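Local coordinates for mRNA export protein (Chaetomium thermophilum, PDB 4WPM), which is the RNA recognition motif domain of an NXF-family protein that probably takes part in exporting mRNA from the nucleus to the cytoplasm, at residues A[19-25]-A[66-72]; A[26-32]-A[87-92]; A[59-63]-A[99-103]. All blocks are in the same frame, centred on the assembly; numbering follows the deposited sequence.

How the contacts relate
From the N terminus, contact 1 pairs strand 20-25 with strand 66-71 and closes a long loop holding helix 40-51 and strand 59-63. Segment 26-32, directly after the first strand, lies within that long loop but finds its partner only at 87-92, beyond it, in contact 2. Contact 3 starts later, at 59-63, and closes last, with 99-103 near the end of the modelled chain. Each pair of contacts therefore crosses, and none is enclosed by another. Contacts 1 and 3 join along neighbouring strands, their centres about 7 Å apart, whereas contact 2 ties the loop at one end of the sheet to the hairpin leading into strand 90-97.

Contact 1 of 3, residues A[19-25]-A[66-72]; sequences KTVIKIL and YVWLKVN
Lys23 lies across two aromatic rings of the neighbouring strand and shows how a lysine can serve as both packing and charge. Its CG and CD run beside Trp68 over one face of the indole, CG 3.9 Å from the centre of the six-membered ring and Lys23 CD 3.6 Å from Trp68 CH2. A bend at chi3 (60°) then swings the end of the chain onto Tyr66, placing CE 3.7 Å from the Tyr66 ring centroid in a CH-pi contact and NZ 4.1 Å from it in a cation-pi interaction. The opposite face of that phenol takes CD1 of Leu25, nearer the ring's rim, so Tyr66 is clasped between two aliphatic groups. Val21 comes in differently, its CG1 meeting Trp68 CE3 at the indole edge, 3.7 Å away.

On the other face Ile22, Ile24, Val67, Leu69 and Val71 form an apolar layer, with Thr20 at its end: CD1 of Ile24 presses on CD1 of Leu69 at 3.4 Å, and Ile22 CG1 meets Val71 CG2 roughly at right angles. Helix 40-51 covers part of this side, Leu47 touching Ile24 and Leu44 touching Leu69. Between the two faces, paired backbone hydrogen bonds at Ile22–Leu69 and Ile24–Val67 fix the antiparallel register.

These are the two central strands of the RNA recognition motif, where RRMs commonly display RNA-contacting aromatics. In this assembly Tyr66 packs on Arg81 of the second subunit. The Lys23 ammonium lies over the Tyr66 ring with the Glu99 carboxylate only at long range, which would probably help to stabilise its positive charge.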
loop_
_atom_site.group_PDB
_atom_site.type_symbol
_atom_site.label_atom_id
_atom_site.label_comp_id
_atom_site.label_asym_id
_atom_site.label_seq_id
_atom_site.Cartn_x
_atom_site.Cartn_y
_atom_site.Cartn_z
ATOM N N LYS A 19 -6.461 -12.224 -18.486
ATOM C CA LYS A 19 -5.460 -11.658 -17.589
ATOM C C LYS A 19 -6.101 -11.084 -16.330
ATOM O O LYS A 19 -7.256 -10.656 -16.346
ATOM C CB LYS A 19 -4.655 -10.574 -18.307
ATOM C CG LYS A 19 -3.716 -11.103 -19.380
ATOM C CD LYS A 19 -2.419 -11.622 -18.779
ATOM C CE LYS A 19 -1.378 -11.900 -19.851
ATOM N NZ LYS A 19 -0.044 -12.214 -19.267
ATOM N N THR A 20 -5.339 -11.082 -15.240
ATOM C CA THR A 20 -5.815 -10.595 -13.953
ATOM C C THR A 20 -4.714 -9.801 -13.255
ATOM O O THR A 20 -3.530 -10.071 -13.454
ATOM C CB THR A 20 -6.269 -11.760 -13.049
ATOM O OG1 THR A 20 -7.213 -12.577 -13.750
ATOM C CG2 THR A 20 -6.905 -11.243 -11.767
ATOM N N VAL A 21 -5.110 -8.832 -12.434
ATOM C CA VAL A 21 -4.159 -8.016 -11.686
ATOM C C VAL A 21 -4.137 -8.438 -10.220
ATOM O O VAL A 21 -5.187 -8.559 -9.586
ATOM C CB VAL A 21 -4.501 -6.515 -11.788
ATOM C CG1 VAL A 21 -3.507 -5.678 -10.989
ATOM C CG2 VAL A 21 -4.516 -6.072 -13.243
ATOM N N ILE A 22 -2.936 -8.660 -9.694
ATOM C CA ILE A 22 -2.751 -9.024 -8.294
ATOM C C ILE A 22 -1.953 -7.952 -7.561
ATOM O O ILE A 22 -0.930 -7.479 -8.058
ATOM C CB ILE A 22 -2.028 -10.383 -8.152
ATOM C CG1 ILE A 22 -2.817 -11.493 -8.851
ATOM C CG2 ILE A 22 -1.792 -10.725 -6.682
ATOM C CD1 ILE A 22 -4.184 -11.770 -8.248
ATOM N N LYS A 23 -2.431 -7.578 -6.377
ATOM C CA LYS A 23 -1.723 -6.642 -5.508
ATOM C C LYS A 23 -1.160 -7.374 -4.295
ATOM O O LYS A 23 -1.874 -8.123 -3.626
ATOM C CB LYS A 23 -2.658 -5.517 -5.061
ATOM C CG LYS A 23 -3.108 -4.605 -6.194
ATOM C CD LYS A 23 -3.994 -3.457 -5.708
ATOM C CE LYS A 23 -3.299 -2.551 -4.701
ATOM N NZ LYS A 23 -4.182 -1.427 -4.282
ATOM N N ILE A 24 0.122 -7.148 -4.020
ATOM C CA ILE A 24 0.802 -7.780 -2.892
ATOM C C ILE A 24 1.336 -6.733 -1.922
ATOM O O ILE A 24 2.023 -5.794 -2.325
ATOM C CB ILE A 24 1.968 -8.671 -3.365
ATOM C CG1 ILE A 24 1.470 -9.724 -4.358
ATOM C CG2 ILE A 24 2.653 -9.338 -2.175
ATOM C CD1 ILE A 24 2.579 -10.478 -5.062
ATOM N N LEU A 25 1.018 -6.913 -0.644
ATOM C CA LEU A 25 1.443 -6.000 0.410
ATOM C C LEU A 25 2.302 -6.729 1.438
ATOM O O LEU A 25 2.033 -7.886 1.762
ATOM C CB LEU A 25 0.224 -5.376 1.091
ATOM C CG LEU A 25 0.457 -4.209 2.051
ATOM C CD1 LEU A 25 1.134 -3.033 1.360
ATOM C CD2 LEU A 25 -0.867 -3.785 2.666
ATOM N N TYR A 66 3.193 -1.529 -2.504
ATOM C CA TYR A 66 2.579 -2.664 -3.182
ATOM C C TYR A 66 3.460 -3.256 -4.274
ATOM O O TYR A 66 4.274 -2.560 -4.884
ATOM C CB TYR A 66 1.243 -2.248 -3.804
ATOM C CG TYR A 66 0.120 -2.066 -2.812
ATOM C CD1 TYR A 66 -0.565 -3.161 -2.305
ATOM C CD2 TYR A 66 -0.262 -0.801 -2.390
ATOM C CE1 TYR A 66 -1.596 -3.001 -1.401
ATOM C CE2 TYR A 66 -1.293 -0.631 -1.485
ATOM C CZ TYR A 66 -1.957 -1.736 -0.994
ATOM O OH TYR A 66 -2.984 -1.575 -0.094
ATOM N N VAL A 67 3.284 -4.554 -4.504
ATOM C CA VAL A 67 3.823 -5.224 -5.679
ATOM C C VAL A 67 2.664 -5.618 -6.585
ATOM O O VAL A 67 1.720 -6.278 -6.146
ATOM C CB VAL A 67 4.646 -6.476 -5.307
ATOM C CG1 VAL A 67 5.074 -7.239 -6.560
ATOM C CG2 VAL A 67 5.856 -6.094 -4.476
ATOM N N TRP A 68 2.740 -5.211 -7.848
ATOM C CA TRP A 68 1.682 -5.482 -8.814
ATOM C C TRP A 68 2.115 -6.610 -9.739
ATOM O O TRP A 68 3.253 -6.628 -10.199
ATOM C CB TRP A 68 1.353 -4.229 -9.628
ATOM C CG TRP A 68 0.871 -3.073 -8.805
ATOM C CD1 TRP A 68 1.616 -2.290 -7.970
ATOM C CD2 TRP A 68 -0.466 -2.560 -8.748
ATOM N NE1 TRP A 68 0.824 -1.328 -7.392
ATOM C CE2 TRP A 68 -0.458 -1.472 -7.854
ATOM C CE3 TRP A 68 -1.668 -2.920 -9.364
ATOM C CZ2 TRP A 68 -1.607 -0.739 -7.561
ATOM C CZ3 TRP A 68 -2.807 -2.190 -9.071
ATOM C CH2 TRP A 68 -2.768 -1.113 -8.178
ATOM N N LEU A 69 1.211 -7.552 -9.993
ATOM C CA LEU A 69 1.485 -8.660 -10.904
ATOM C C LEU A 69 0.329 -8.855 -11.874
ATOM O O LEU A 69 -0.838 -8.823 -11.481
ATOM C CB LEU A 69 1.735 -9.956 -10.130
ATOM C CG LEU A 69 2.930 -9.958 -9.178
ATOM C CD1 LEU A 69 2.952 -11.243 -8.369
ATOM C CD2 LEU A 69 4.225 -9.787 -9.950
ATOM N N LYS A 70 0.669 -9.056 -13.144
ATOM C CA LYS A 70 -0.315 -9.354 -14.173
ATOM C C LYS A 70 -0.217 -10.831 -14.553
ATOM O O LYS A 70 0.813 -11.279 -15.059
ATOM C CB LYS A 70 -0.087 -8.449 -15.386
ATOM C CG LYS A 70 -1.352 -8.038 -16.116
ATOM C CD LYS A 70 -1.057 -6.933 -17.120
ATOM C CE LYS A 70 -2.331 -6.353 -17.711
ATOM N NZ LYS A 70 -2.081 -5.655 -19.003
ATOM N N VAL A 71 -1.288 -11.580 -14.302
ATOM C CA VAL A 71 -1.287 -13.031 -14.485
ATOM C C VAL A 71 -2.625 -13.529 -15.027
ATOM O O VAL A 71 -3.629 -12.822 -14.955
ATOM C CB VAL A 71 -0.982 -13.763 -13.159
ATOM C CG1 VAL A 71 0.389 -13.366 -12.629
ATOM C CG2 VAL A 71 -2.062 -13.472 -12.119
ATOM N N ASN A 72 -2.638 -14.747 -15.563
ATOM C CA ASN A 72 -3.886 -15.354 -16.015
ATOM C C ASN A 72 -4.729 -15.784 -14.817
ATOM O O ASN A 72 -4.274 -15.718 -13.676
ATOM C CB ASN A 72 -3.613 -16.541 -16.942
ATOM C CG ASN A 72 -2.785 -17.624 -16.283
ATOM O OD1 ASN A 72 -3.291 -18.405 -15.476
ATOM N ND2 ASN A 72 -1.505 -17.683 -16.634
#

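Contact 2 of 3, residues A[26-32]-A[87-92]; sequences GLKNSKA and YAGATL. With SO4 (sulfate ion), chain D.
With CG anti to the backbone N in both Leu27 and Tyr87 (chi1 -177° and 168°), the two side chains lie alongside one another, pointing the same way. Leu27 CD1 meets the edge of the phenol ring, 4.0 Å from Tyr87 CE2, while the methyl of Ala32 approaches Tyr87 OH and CE2 obliquely. The hydroxyl is hydrogen-bonded to Ser42 of helix 40-51, which fixes the far end of the ring.

Two tight turns face each other here, a type I turn from Leu27 to Ser30 and a type I' turn from Tyr87 to Ala90. Ala90 supplies the wedge: its CB sits 3.2 Å from Gly26 O and 3.6 Å from Ser30 CB. Ser30 CB also lies 3.5 Å from Tyr87 O, while its OG is directed back at its own turn and donates to Leu27 O at 2.9 Å. That carbonyl accepts from Ser30 N as well, so two donors grip one oxygen. The one hydrogen bond between the segments is a nearly straight backbone bond, Lys31 N to Ala88 O, 3.0 Å, with the donor in the carbonyl plane; Lys31 CD rests on the same oxygen.

On the outer side a sulfate, probably from the crystallisation liquor, takes a hydrogen bond from Thr91 N to its O1 (2.8 Å) and another from Thr91 OG1. The loop after the first strand of the RRM is consequently docked to the hairpin turn that leads into strand 90-97 and to the start of that strand. One backbone hydrogen bond, from just past the first turn to the second, lends direction to an otherwise non-hydrogen-bonded fit of methyls and methylenes against each other and against carbonyl oxygens.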
loop_
_atom_site.group_PDB
_atom_site.type_symbol
_atom_site.label_atom_id
_atom_site.label_comp_id
_atom_site.label_asym_id
_atom_site.label_seq_id
_atom_site.Cartn_x
_atom_site.Cartn_y
_atom_site.Cartn_z
ATOM N N GLY A 26 3.329 -6.052 1.944
ATOM C CA GLY A 26 4.157 -6.591 3.013
ATOM C C GLY A 26 5.615 -6.803 2.646
ATOM O O GLY A 26 6.415 -7.203 3.492
ATOM N N LEU A 27 5.970 -6.540 1.392
ATOM C CA LEU A 27 7.350 -6.712 0.947
ATOM C C LEU A 27 8.261 -5.680 1.603
ATOM O O LEU A 27 9.421 -5.962 1.896
ATOM C CB LEU A 27 7.450 -6.604 -0.577
ATOM C CG LEU A 27 8.843 -6.842 -1.168
ATOM C CD1 LEU A 27 9.321 -8.262 -0.897
ATOM C CD2 LEU A 27 8.857 -6.552 -2.660
ATOM N N LYS A 28 7.723 -4.486 1.831
ATOM C CA LYS A 28 8.484 -3.397 2.433
ATOM C C LYS A 28 8.887 -3.734 3.865
ATOM O O LYS A 28 9.948 -3.320 4.335
ATOM C CB LYS A 28 7.662 -2.108 2.414
ATOM C CG LYS A 28 8.472 -0.840 2.627
ATOM C CD LYS A 28 7.560 0.341 2.914
ATOM C CE LYS A 28 8.289 1.666 2.776
ATOM N NZ LYS A 28 7.429 2.812 3.181
ATOM N N ASN A 29 8.033 -4.485 4.552
ATOM C CA ASN A 29 8.290 -4.881 5.931
ATOM C C ASN A 29 9.243 -6.068 6.025
ATOM O O ASN A 29 9.704 -6.420 7.111
ATOM C CB ASN A 29 6.975 -5.222 6.635
ATOM C CG ASN A 29 5.915 -4.156 6.441
ATOM O OD1 ASN A 29 4.790 -4.449 6.036
ATOM N ND2 ASN A 29 6.270 -2.909 6.730
ATOM N N SER A 30 9.536 -6.682 4.882
ATOM C CA SER A 30 10.336 -7.898 4.850
ATOM C C SER A 30 11.831 -7.599 4.795
ATOM O O SER A 30 12.242 -6.459 4.577
ATOM C CB SER A 30 9.934 -8.754 3.650
ATOM O OG SER A 30 10.712 -8.434 2.510
ATOM N N LYS A 31 12.638 -8.636 4.993
ATOM C CA LYS A 31 14.090 -8.510 4.934
ATOM C C LYS A 31 14.576 -8.305 3.503
ATOM O O LYS A 31 15.652 -7.752 3.276
ATOM C CB LYS A 31 14.755 -9.746 5.540
ATOM C CG LYS A 31 14.856 -9.704 7.055
ATOM C CD LYS A 31 14.521 -11.049 7.671
ATOM C CE LYS A 31 14.823 -11.071 9.159
ATOM N NZ LYS A 31 15.513 -12.326 9.567
ATOM N N ALA A 32 13.780 -8.758 2.540
ATOM C CA ALA A 32 14.142 -8.647 1.132
ATOM C C ALA A 32 14.059 -7.204 0.641
ATOM O O ALA A 32 14.542 -6.886 -0.444
ATOM C CB ALA A 32 13.248 -9.541 0.289
ATOM N N TYR A 87 6.718 -14.140 4.364
ATOM C CA TYR A 87 7.889 -14.181 3.494
ATOM C C TYR A 87 8.967 -13.230 3.994
ATOM O O TYR A 87 8.727 -12.033 4.156
ATOM C CB TYR A 87 7.517 -13.824 2.056
ATOM C CG TYR A 87 8.725 -13.568 1.183
ATOM C CD1 TYR A 87 9.525 -14.615 0.746
ATOM C CD2 TYR A 87 9.074 -12.277 0.806
ATOM C CE1 TYR A 87 10.634 -14.386 -0.046
ATOM C CE2 TYR A 87 10.180 -12.037 0.014
ATOM C CZ TYR A 87 10.956 -13.095 -0.409
ATOM O OH TYR A 87 12.060 -12.863 -1.197
ATOM N N ALA A 88 10.156 -13.778 4.225
ATOM C CA ALA A 88 11.301 -13.001 4.684
ATOM C C ALA A 88 10.963 -12.212 5.949
ATOM O O ALA A 88 11.439 -11.093 6.142
ATOM C CB ALA A 88 11.782 -12.069 3.579
ATOM N N GLY A 89 10.134 -12.806 6.802
ATOM C CA GLY A 89 9.802 -12.218 8.087
ATOM C C GLY A 89 8.690 -11.185 8.048
ATOM O O GLY A 89 8.544 -10.397 8.982
ATOM N N ALA A 90 7.910 -11.183 6.969
ATOM C CA ALA A 90 6.796 -10.246 6.828
ATOM C C ALA A 90 5.548 -10.949 6.306
ATOM O O ALA A 90 5.623 -11.769 5.390
ATOM C CB ALA A 90 7.182 -9.102 5.905
ATOM N N THR A 91 4.400 -10.615 6.888
ATOM C CA THR A 91 3.131 -11.194 6.466
ATOM C C THR A 91 2.680 -10.587 5.142
ATOM O O THR A 91 2.627 -9.365 4.995
ATOM C CB THR A 91 2.030 -10.976 7.525
ATOM O OG1 THR A 91 2.432 -11.558 8.769
ATOM C CG2 THR A 91 0.712 -11.601 7.079
ATOM N N LEU A 92 2.356 -11.452 4.185
ATOM C CA LEU A 92 1.912 -11.016 2.868
ATOM C C LEU A 92 0.390 -10.931 2.784
ATOM O O LEU A 92 -0.315 -11.847 3.211
ATOM C CB LEU A 92 2.433 -11.963 1.784
ATOM C CG LEU A 92 3.943 -11.986 1.511
ATOM C CD1 LEU A 92 4.234 -12.837 0.285
ATOM C CD2 LEU A 92 4.519 -10.585 1.337
HETATM S S SO4 D . 4.253 -8.035 9.859
HETATM O O1 SO4 D . 4.486 -8.224 8.429
HETATM O O2 SO4 D . 3.195 -8.937 10.305
HETATM O O3 SO4 D . 3.850 -6.654 10.107
HETATM O O4 SO4 D . 5.481 -8.322 10.595
#

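Contact 3 of 3, residues A[59-63]-A[99-103]; sequences RGIID and EPMPA
Met101 and Ile61 reach toward each other tip to tip, and round them the contact is at its tightest. The Met101 methyl CE settles between two aliphatic groups of strand 59-63, 3.7 Å from Arg59 CG and 3.8 Å from Ile61 CG1. Ile61 holds CG1 between its backbone N and carbonyl carbon (chi1 55°), the crowded position, and from there CD1 extends onto Pro102: it lies 3.6 Å from CG of that proline ring and comes to 3.1 Å of Pro102 O. The proline is shared, for its CG also meets Asp63 CB at 4.0 Å.

Toward the solvent the fit slackens. The long Arg59 side chain, bent at chi2, brings NH2 only to 3.8 Å from Ala103 O, which stands at the edge of the guanidinium, too far for a hydrogen bond. Ala103 itself is exposed, and its CB points away from the strand.

Below the contact lies Trp68 of the neighbouring strand, touched by Ile61 and Asp63 from one segment and by Glu99 and Pro102 from the other. The chain leaving the last strand of the RRM thus folds back across the sheet to the edge strand 59-63, over the tryptophan. With no hydrogen bond between the two segments, their adhesion rests on van der Waals contacts of methionine, isoleucine and proline and the aliphatic parts of Arg59 and Asp63, which impose shape but little directional restraint.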
loop_
_atom_site.group_PDB
_atom_site.type_symbol
_atom_site.label_atom_id
_atom_site.label_comp_id
_atom_site.label_asym_id
_atom_site.label_seq_id
_atom_site.Cartn_x
_atom_site.Cartn_y
_atom_site.Cartn_z
ATOM N N ARG A 59 4.931 -10.132 -15.959
ATOM C CA ARG A 59 5.052 -8.707 -15.667
ATOM C C ARG A 59 4.778 -8.408 -14.200
ATOM O O ARG A 59 3.740 -8.787 -13.658
ATOM C CB ARG A 59 4.082 -7.914 -16.553
ATOM C CG ARG A 59 4.010 -6.419 -16.266
ATOM C CD ARG A 59 4.541 -5.602 -17.430
ATOM N NE ARG A 59 4.376 -4.167 -17.201
ATOM C CZ ARG A 59 5.202 -3.421 -16.473
ATOM N NH1 ARG A 59 6.263 -3.963 -15.888
ATOM N NH2 ARG A 59 4.965 -2.125 -16.326
ATOM N N GLY A 60 5.726 -7.723 -13.565
ATOM C CA GLY A 60 5.546 -7.242 -12.209
ATOM C C GLY A 60 6.290 -5.945 -11.949
ATOM O O GLY A 60 7.281 -5.647 -12.615
ATOM N N ILE A 61 5.814 -5.177 -10.972
ATOM C CA ILE A 61 6.439 -3.908 -10.600
ATOM C C ILE A 61 6.243 -3.586 -9.120
ATOM O O ILE A 61 5.336 -4.115 -8.477
ATOM C CB ILE A 61 5.889 -2.727 -11.432
ATOM C CG1 ILE A 61 4.366 -2.655 -11.315
ATOM C CG2 ILE A 61 6.275 -2.864 -12.896
ATOM C CD1 ILE A 61 3.796 -1.313 -11.685
ATOM N N ILE A 62 7.107 -2.722 -8.589
ATOM C CA ILE A 62 6.953 -2.204 -7.232
ATOM C C ILE A 62 6.496 -0.750 -7.307
ATOM O O ILE A 62 7.228 0.112 -7.797
ATOM C CB ILE A 62 8.260 -2.290 -6.412
ATOM C CG1 ILE A 62 8.622 -3.748 -6.127
ATOM C CG2 ILE A 62 8.110 -1.546 -5.084
ATOM C CD1 ILE A 62 10.009 -3.945 -5.532
ATOM N N ASP A 63 5.283 -0.490 -6.827
ATOM C CA ASP A 63 4.757 0.867 -6.745
ATOM C C ASP A 63 4.247 1.146 -5.336
ATOM O O ASP A 63 3.287 0.526 -4.879
ATOM C CB ASP A 63 3.634 1.073 -7.763
ATOM C CG ASP A 63 3.216 2.526 -7.880
ATOM O OD1 ASP A 63 3.844 3.265 -8.667
ATOM O OD2 ASP A 63 2.258 2.928 -7.187
ATOM N N GLU A 99 -8.271 -2.515 -10.281
ATOM C CA GLU A 99 -7.508 -1.283 -10.431
ATOM C C GLU A 99 -6.575 -1.400 -11.630
ATOM O O GLU A 99 -6.009 -2.467 -11.868
ATOM C CB GLU A 99 -6.701 -0.986 -9.167
ATOM C CG GLU A 99 -7.502 -0.368 -8.037
ATOM C CD GLU A 99 -6.702 -0.268 -6.751
ATOM O OE1 GLU A 99 -7.126 -0.863 -5.739
ATOM O OE2 GLU A 99 -5.657 0.417 -6.749
ATOM N N PRO A 100 -6.411 -0.309 -12.395
ATOM C CA PRO A 100 -5.456 -0.387 -13.507
ATOM C C PRO A 100 -4.017 -0.492 -13.017
ATOM O O PRO A 100 -3.652 0.156 -12.037
ATOM C CB PRO A 100 -5.685 0.927 -14.261
ATOM C CG PRO A 100 -6.242 1.859 -13.240
ATOM C CD PRO A 100 -7.057 1.012 -12.309
ATOM N N MET A 101 -3.211 -1.303 -13.695
ATOM C CA MET A 101 -1.804 -1.440 -13.347
ATOM C C MET A 101 -1.073 -0.128 -13.620
ATOM O O MET A 101 -1.224 0.445 -14.699
ATOM C CB MET A 101 -1.168 -2.586 -14.136
ATOM C CG MET A 101 0.153 -3.078 -13.568
ATOM S SD MET A 101 0.404 -4.841 -13.841
ATOM C CE MET A 101 2.114 -5.023 -13.349
ATOM N N PRO A 102 -0.280 0.358 -12.651
ATOM C CA PRO A 102 0.415 1.625 -12.899
ATOM C C PRO A 102 1.604 1.449 -13.840
ATOM O O PRO A 102 2.292 0.431 -13.775
ATOM C CB PRO A 102 0.867 2.057 -11.502
ATOM C CG PRO A 102 1.018 0.794 -10.749
ATOM C CD PRO A 102 -0.010 -0.163 -11.298
ATOM N N ALA A 103 1.830 2.430 -14.707
ATOM C CA ALA A 103 2.906 2.355 -15.689
ATOM C C ALA A 103 4.269 2.332 -15.006
ATOM O O ALA A 103 5.173 1.612 -15.430
ATOM C CB ALA A 103 2.820 3.524 -16.655
#